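Local coordinates for protein leucine--trna ligase (Agrobacterium radiobacter, PDB 5AH5) that probably attaches leucine to tRNA(Leu) at the expense of ATP, as a leucyl-tRNA synthetase of class I, at residues B[487-499]-B[529-541]. Numbering follows the deposited sequence.
Sequences MDTFVDSSWYFLR and HATLHLIYSRFIT. With LSS (5'-O-(L-leucylsulfamoyl)adenosine), chain I.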
loop_
_atom_site.group_PDB
_atom_site.type_symbol
_atom_site.label_atom_id
_atom_site.label_comp_id
_atom_site.label_asym_id
_atom_site.label_seq_id
_atom_site.Cartn_x
_atom_site.Cartn_y
_atom_site.Cartn_z
ATOM N N MET B 487 -17.925 9.721 9.972
ATOM C CA MET B 487 -16.743 9.844 9.145
ATOM C C MET B 487 -16.555 8.595 8.274
ATOM O O MET B 487 -16.686 7.451 8.705
ATOM C CB MET B 487 -15.513 10.088 10.022
ATOM C CG MET B 487 -15.595 11.358 10.844
ATOM S SD MET B 487 -14.065 11.690 11.709
ATOM C CE MET B 487 -14.588 12.639 13.161
ATOM N N ASP B 488 -16.206 8.816 7.036
ATOM C CA ASP B 488 -15.784 7.669 6.183
ATOM C C ASP B 488 -14.610 6.834 6.758
ATOM O O ASP B 488 -13.739 7.391 7.403
ATOM C CB ASP B 488 -15.416 8.155 4.818
ATOM C CG ASP B 488 -15.322 6.982 3.808
ATOM O OD1 ASP B 488 -16.395 6.381 3.416
ATOM O OD2 ASP B 488 -14.145 6.676 3.442
ATOM N N THR B 489 -14.675 5.514 6.571
ATOM C CA THR B 489 -13.617 4.555 6.950
ATOM C C THR B 489 -12.178 4.977 6.531
ATOM O O THR B 489 -11.234 4.738 7.266
ATOM C CB THR B 489 -13.906 3.141 6.435
ATOM O OG1 THR B 489 -12.877 2.257 6.866
ATOM C CG2 THR B 489 -14.030 3.043 4.911
ATOM N N PHE B 490 -12.037 5.698 5.422
ATOM C CA PHE B 490 -10.717 6.142 5.010
ATOM C C PHE B 490 -10.138 7.295 5.820
ATOM O O PHE B 490 -8.906 7.544 5.775
ATOM C CB PHE B 490 -10.647 6.396 3.505
ATOM C CG PHE B 490 -10.785 5.137 2.708
ATOM C CD1 PHE B 490 -9.683 4.268 2.573
ATOM C CD2 PHE B 490 -11.976 4.812 2.076
ATOM C CE1 PHE B 490 -9.781 3.143 1.787
ATOM C CE2 PHE B 490 -12.099 3.647 1.337
ATOM C CZ PHE B 490 -10.990 2.799 1.205
ATOM N N VAL B 491 -10.970 7.922 6.646
ATOM C CA VAL B 491 -10.446 8.860 7.653
ATOM C C VAL B 491 -9.744 8.036 8.696
ATOM O O VAL B 491 -8.623 8.333 8.988
ATOM C CB VAL B 491 -11.537 9.803 8.309
ATOM C CG1 VAL B 491 -10.904 10.767 9.326
ATOM C CG2 VAL B 491 -12.189 10.645 7.225
ATOM N N ASP B 492 -10.365 6.968 9.211
ATOM C CA ASP B 492 -9.751 6.162 10.243
ATOM C C ASP B 492 -8.341 5.673 9.774
ATOM O O ASP B 492 -7.346 5.753 10.484
ATOM C CB ASP B 492 -10.548 4.914 10.542
ATOM C CG ASP B 492 -12.066 5.169 10.910
ATOM O OD1 ASP B 492 -12.628 6.279 10.757
ATOM O OD2 ASP B 492 -12.677 4.166 11.286
ATOM N N SER B 493 -8.315 5.115 8.583
ATOM C CA SER B 493 -7.160 4.442 8.097
ATOM C C SER B 493 -6.137 5.407 7.512
ATOM O O SER B 493 -5.117 4.955 7.098
ATOM C CB SER B 493 -7.600 3.353 7.088
ATOM O OG SER B 493 -8.303 3.873 5.983
ATOM N N SER B 494 -6.405 6.730 7.473
ATOM C CA SER B 494 -5.463 7.654 6.961
ATOM C C SER B 494 -4.285 7.980 7.900
ATOM O O SER B 494 -3.312 8.572 7.444
ATOM C CB SER B 494 -6.143 8.953 6.529
ATOM O OG SER B 494 -6.594 9.701 7.653
ATOM N N TRP B 495 -4.400 7.639 9.179
ATOM C CA TRP B 495 -3.420 7.968 10.201
ATOM C C TRP B 495 -3.222 6.852 11.239
ATOM O O TRP B 495 -2.461 7.011 12.174
ATOM C CB TRP B 495 -3.839 9.248 10.878
ATOM C CG TRP B 495 -4.999 9.071 11.856
ATOM C CD1 TRP B 495 -6.301 8.959 11.525
ATOM C CD2 TRP B 495 -4.944 8.930 13.285
ATOM N NE1 TRP B 495 -7.085 8.775 12.653
ATOM C CE2 TRP B 495 -6.271 8.749 13.743
ATOM C CE3 TRP B 495 -3.922 8.983 14.225
ATOM C CZ2 TRP B 495 -6.571 8.586 15.074
ATOM C CZ3 TRP B 495 -4.202 8.818 15.514
ATOM C CH2 TRP B 495 -5.542 8.646 15.959
ATOM N N TYR B 496 -3.848 5.693 11.072
ATOM C CA TYR B 496 -3.759 4.639 12.116
ATOM C C TYR B 496 -2.363 4.170 12.476
ATOM O O TYR B 496 -2.116 3.672 13.600
ATOM C CB TYR B 496 -4.574 3.408 11.692
ATOM C CG TYR B 496 -3.964 2.480 10.608
ATOM C CD1 TYR B 496 -3.922 2.848 9.285
ATOM C CD2 TYR B 496 -3.478 1.233 10.940
ATOM C CE1 TYR B 496 -3.400 1.999 8.304
ATOM C CE2 TYR B 496 -2.949 0.357 9.972
ATOM C CZ TYR B 496 -2.891 0.750 8.673
ATOM O OH TYR B 496 -2.373 -0.090 7.712
ATOM N N PHE B 497 -1.501 4.192 11.459
ATOM C CA PHE B 497 -0.115 3.801 11.595
ATOM C C PHE B 497 0.643 4.741 12.570
ATOM O O PHE B 497 1.677 4.342 13.149
ATOM C CB PHE B 497 0.596 3.730 10.196
ATOM C CG PHE B 497 0.330 4.941 9.337
ATOM C CD1 PHE B 497 1.109 6.047 9.429
ATOM C CD2 PHE B 497 -0.756 4.995 8.510
ATOM C CE1 PHE B 497 0.827 7.159 8.688
ATOM C CE2 PHE B 497 -1.057 6.122 7.766
ATOM C CZ PHE B 497 -0.272 7.214 7.875
ATOM N N LEU B 498 0.204 5.999 12.666
ATOM C CA LEU B 498 0.680 6.907 13.716
ATOM C C LEU B 498 0.107 6.690 15.119
ATOM O O LEU B 498 0.578 7.352 16.079
ATOM C CB LEU B 498 0.471 8.376 13.297
ATOM C CG LEU B 498 0.943 8.738 11.927
ATOM C CD1 LEU B 498 0.484 10.140 11.556
ATOM C CD2 LEU B 498 2.450 8.525 11.839
ATOM N N ARG B 499 -0.878 5.791 15.262
ATOM C CA ARG B 499 -1.520 5.547 16.528
ATOM C C ARG B 499 -1.012 4.321 17.194
ATOM O O ARG B 499 -0.982 4.236 18.453
ATOM C CB ARG B 499 -3.056 5.448 16.322
ATOM C CG ARG B 499 -3.861 5.050 17.542
ATOM C CD ARG B 499 -3.931 6.212 18.525
ATOM N NE ARG B 499 -4.837 5.941 19.649
ATOM C CZ ARG B 499 -5.021 6.770 20.694
ATOM N NH1 ARG B 499 -4.371 7.928 20.756
ATOM N NH2 ARG B 499 -5.847 6.415 21.659
ATOM N N HIS B 529 -5.335 -0.039 -3.319
ATOM C CA HIS B 529 -5.370 1.206 -2.530
ATOM C C HIS B 529 -4.611 2.389 -3.089
ATOM O O HIS B 529 -4.515 3.437 -2.448
ATOM C CB HIS B 529 -4.995 0.936 -1.087
ATOM C CG HIS B 529 -6.085 0.276 -0.325
ATOM N ND1 HIS B 529 -7.295 0.912 -0.056
ATOM C CD2 HIS B 529 -6.206 -0.989 0.134
ATOM C CE1 HIS B 529 -8.084 0.070 0.582
ATOM N NE2 HIS B 529 -7.465 -1.093 0.690
ATOM N N ALA B 530 -4.106 2.254 -4.312
ATOM C CA ALA B 530 -3.279 3.284 -4.917
ATOM C C ALA B 530 -3.906 4.657 -4.931
ATOM O O ALA B 530 -3.221 5.676 -4.711
ATOM C CB ALA B 530 -2.895 2.860 -6.333
ATOM N N THR B 531 -5.198 4.740 -5.226
ATOM C CA THR B 531 -5.831 6.054 -5.148
ATOM C C THR B 531 -6.993 6.032 -4.145
ATOM O O THR B 531 -7.913 6.823 -4.302
ATOM C CB THR B 531 -6.322 6.575 -6.497
ATOM O OG1 THR B 531 -7.293 5.677 -6.993
ATOM C CG2 THR B 531 -5.163 6.720 -7.478
ATOM N N LEU B 532 -6.913 5.154 -3.127
ATOM C CA LEU B 532 -7.691 5.280 -1.879
ATOM C C LEU B 532 -6.730 5.536 -0.720
ATOM O O LEU B 532 -6.266 6.623 -0.592
ATOM C CB LEU B 532 -8.596 4.058 -1.644
ATOM C CG LEU B 532 -9.785 3.982 -2.629
ATOM C CD1 LEU B 532 -10.217 2.577 -2.944
ATOM C CD2 LEU B 532 -10.970 4.766 -2.129
ATOM N N HIS B 533 -6.423 4.546 0.109
ATOM C CA HIS B 533 -5.679 4.757 1.339
ATOM C C HIS B 533 -4.266 5.340 1.099
ATOM O O HIS B 533 -3.813 6.198 1.873
ATOM C CB HIS B 533 -5.659 3.471 2.149
ATOM C CG HIS B 533 -4.528 3.365 3.145
ATOM N ND1 HIS B 533 -4.505 4.071 4.325
ATOM C CD2 HIS B 533 -3.435 2.551 3.179
ATOM C CE1 HIS B 533 -3.419 3.744 5.017
ATOM N NE2 HIS B 533 -2.738 2.842 4.333
ATOM N N LEU B 534 -3.601 4.962 -0.009
ATOM C CA LEU B 534 -2.245 5.442 -0.292
ATOM C C LEU B 534 -2.255 6.893 -0.719
ATOM O O LEU B 534 -1.256 7.554 -0.588
ATOM C CB LEU B 534 -1.551 4.537 -1.373
ATOM C CG LEU B 534 -1.295 3.077 -0.937
ATOM C CD1 LEU B 534 -0.875 2.126 -2.052
ATOM C CD2 LEU B 534 -0.285 3.048 0.225
ATOM N N ILE B 535 -3.358 7.431 -1.253
ATOM C CA ILE B 535 -3.421 8.896 -1.413
ATOM C C ILE B 535 -3.721 9.548 -0.080
ATOM O O ILE B 535 -3.052 10.468 0.315
ATOM C CB ILE B 535 -4.545 9.340 -2.344
ATOM C CG1 ILE B 535 -4.178 9.025 -3.778
ATOM C CG2 ILE B 535 -4.789 10.860 -2.219
ATOM C CD1 ILE B 535 -3.201 10.000 -4.395
ATOM N N TYR B 536 -4.812 9.125 0.567
ATOM C CA TYR B 536 -5.253 9.825 1.797
ATOM C C TYR B 536 -4.188 9.860 2.929
ATOM O O TYR B 536 -3.995 10.870 3.564
ATOM C CB TYR B 536 -6.507 9.154 2.323
ATOM C CG TYR B 536 -7.740 9.210 1.429
ATOM C CD1 TYR B 536 -8.152 10.387 0.822
ATOM C CD2 TYR B 536 -8.475 8.088 1.215
ATOM C CE1 TYR B 536 -9.287 10.418 -0.012
ATOM C CE2 TYR B 536 -9.640 8.105 0.447
ATOM C CZ TYR B 536 -10.036 9.260 -0.164
ATOM O OH TYR B 536 -11.159 9.187 -0.924
ATOM N N SER B 537 -3.567 8.709 3.201
ATOM C CA SER B 537 -2.462 8.554 4.170
ATOM C C SER B 537 -1.278 9.487 3.880
ATOM O O SER B 537 -0.699 10.087 4.813
ATOM C CB SER B 537 -1.985 7.083 4.187
ATOM O OG SER B 537 -1.443 6.701 2.922
ATOM N N ARG B 538 -0.903 9.631 2.601
ATOM C CA ARG B 538 0.154 10.584 2.300
ATOM C C ARG B 538 -0.349 11.999 2.592
ATOM O O ARG B 538 0.377 12.814 3.158
ATOM C CB ARG B 538 0.658 10.461 0.865
ATOM C CG ARG B 538 1.299 9.110 0.555
ATOM C CD ARG B 538 1.682 9.052 -0.937
ATOM N NE ARG B 538 2.640 10.145 -1.178
ATOM C CZ ARG B 538 2.571 11.082 -2.127
ATOM N NH1 ARG B 538 1.655 11.062 -3.093
ATOM N NH2 ARG B 538 3.494 12.039 -2.130
ATOM N N PHE B 539 -1.594 12.286 2.232
ATOM C CA PHE B 539 -2.146 13.621 2.464
ATOM C C PHE B 539 -2.201 13.966 3.974
ATOM O O PHE B 539 -1.769 15.034 4.413
ATOM C CB PHE B 539 -3.538 13.735 1.819
ATOM C CG PHE B 539 -4.348 14.904 2.310
ATOM C CD1 PHE B 539 -3.837 16.189 2.268
ATOM C CD2 PHE B 539 -5.632 14.715 2.805
ATOM C CE1 PHE B 539 -4.581 17.279 2.700
ATOM C CE2 PHE B 539 -6.383 15.798 3.267
ATOM C CZ PHE B 539 -5.856 17.083 3.206
ATOM N N ILE B 540 -2.658 13.031 4.772
ATOM C CA ILE B 540 -2.898 13.332 6.199
ATOM C C ILE B 540 -1.555 13.407 6.913
ATOM O O ILE B 540 -1.430 14.153 7.895
ATOM C CB ILE B 540 -3.936 12.355 6.832
ATOM C CG1 ILE B 540 -5.340 12.713 6.328
ATOM C CG2 ILE B 540 -3.928 12.300 8.352
ATOM C CD1 ILE B 540 -5.798 14.109 6.634
ATOM N N THR B 541 -0.533 12.715 6.378
ATOM C CA THR B 541 0.810 12.782 6.978
ATOM C C THR B 541 1.402 14.177 6.824
ATOM O O THR B 541 1.915 14.769 7.776
ATOM C CB THR B 541 1.684 11.635 6.461
ATOM O OG1 THR B 541 1.093 10.389 6.895
ATOM C CG2 THR B 541 3.148 11.740 7.017
HETATM C C1 LSS I . -8.266 -3.325 3.530
HETATM N N1 LSS I . -4.697 -11.693 -2.221
HETATM O O1 LSS I . -8.057 -3.304 2.337
HETATM S S1 LSS I . -8.757 -5.741 3.511
HETATM C C2 LSS I . -3.729 -10.900 -1.767
HETATM N N2 LSS I . -8.613 -4.417 4.188
HETATM O O2 LSS I . -4.628 -6.222 -0.467
HETATM N N3 LSS I . -3.941 -9.932 -0.849
HETATM O O3 LSS I . -3.269 -5.298 1.749
HETATM C C4 LSS I . -5.195 -9.767 -0.366
HETATM N N4 LSS I . -8.771 -2.140 5.670
HETATM O O4 LSS I . -5.082 -7.914 2.616
HETATM C C5 LSS I . -6.260 -10.505 -0.868
HETATM O O5 LSS I . -7.324 -6.156 2.941
HETATM C C6 LSS I . -6.001 -11.467 -1.830
HETATM N N6 LSS I . -7.029 -12.233 -2.279
HETATM C C7 LSS I . -6.503 -0.123 4.974
HETATM N N7 LSS I . -7.388 -10.084 -0.240
HETATM C C8 LSS I . -7.048 -9.066 0.596
HETATM C C9 LSS I . -6.748 -1.493 4.336
HETATM N N9 LSS I . -5.700 -8.904 0.530
HETATM C CA LSS I . -8.185 -2.044 4.308
HETATM C C10 LSS I . -7.134 0.959 4.083
HETATM C C11 LSS I . -4.958 0.041 5.202
HETATM O O1A LSS I . -9.645 -5.877 2.348
HETATM C C21 LSS I . -4.892 -7.912 1.211
HETATM C C22 LSS I . -5.212 -6.527 0.768
HETATM C C23 LSS I . -4.665 -5.670 1.913
HETATM C C24 LSS I . -4.892 -6.595 3.090
HETATM C C25 LSS I . -6.211 -6.317 3.814
HETATM O O2A LSS I . -9.045 -6.805 4.449
HETATM O O HOH W 1 -13.306 8.535 1.509
HETATM O O HOH W 2 -7.104 5.796 4.457
#
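His-529 brings the CE1 corner of its imidazole to the rim of Phe-490, CE1 to CE1 3.7 Å, rim to rim, planes at 62°. Its NE2 donates to the leucyl carbonyl oxygen O1 of LSS at 2.8 Å, while methyl C10 of the leucyl group lies over one imidazole face. Leu-532, the N-cap residue of helix 533-546, lays CD2 over a face of the Phe-490 ring, 4.2 Å from its centroid, a CH-pi contact. His-533 enters the leucine pocket with CG anti to its backbone N (chi1 158°), which brings the imidazole up against Ser-493 and Tyr-496: Ser-493 O lies at its ND1/CE1 edge and LSS C11 over one face. Water 2 joins His-533 ND1, Ser-493 OG and Phe-490 O, and Tyr-523 OH ties His-533 NE2 to Tyr-496 OH. Tyr-496 turns the CE1 edge of its phenol to His-533 CE1 and sets OH 3.6 Å from LSS C11. Both segments thus contact the leucyl methyls, in the Rossmann-fold catalytic domain of class I synthetases, whose parallel sheet includes strand 520-524, which carries Tyr-523. One helical turn after His-533, Tyr-536 CD2 packs against Phe-490 CB at 3.6 Å, the rings oblique at 46°; Tyr-536 OH is hydrogen-bonded to Glu-167 and weakly to water 1, which also donates to Asp-488 OD2. The backbones come closest at Ser-537, whose CA-H points at Ser-494 O (CA to O 3.4 Å). Ser-537 CB touches Phe-497, and its OG donates a hydrogen bond to His-533 O, one turn back. Ile-540 sets CG1 3.5 Å from Ser-494 OG, a hydroxyl already donated to Val-491 O, and CG2 against Trp-495 CB. Thr-541 OG1, donating to Ser-537 O, lies in plane at the Phe-497 ring edge, 3.6 Å from CZ.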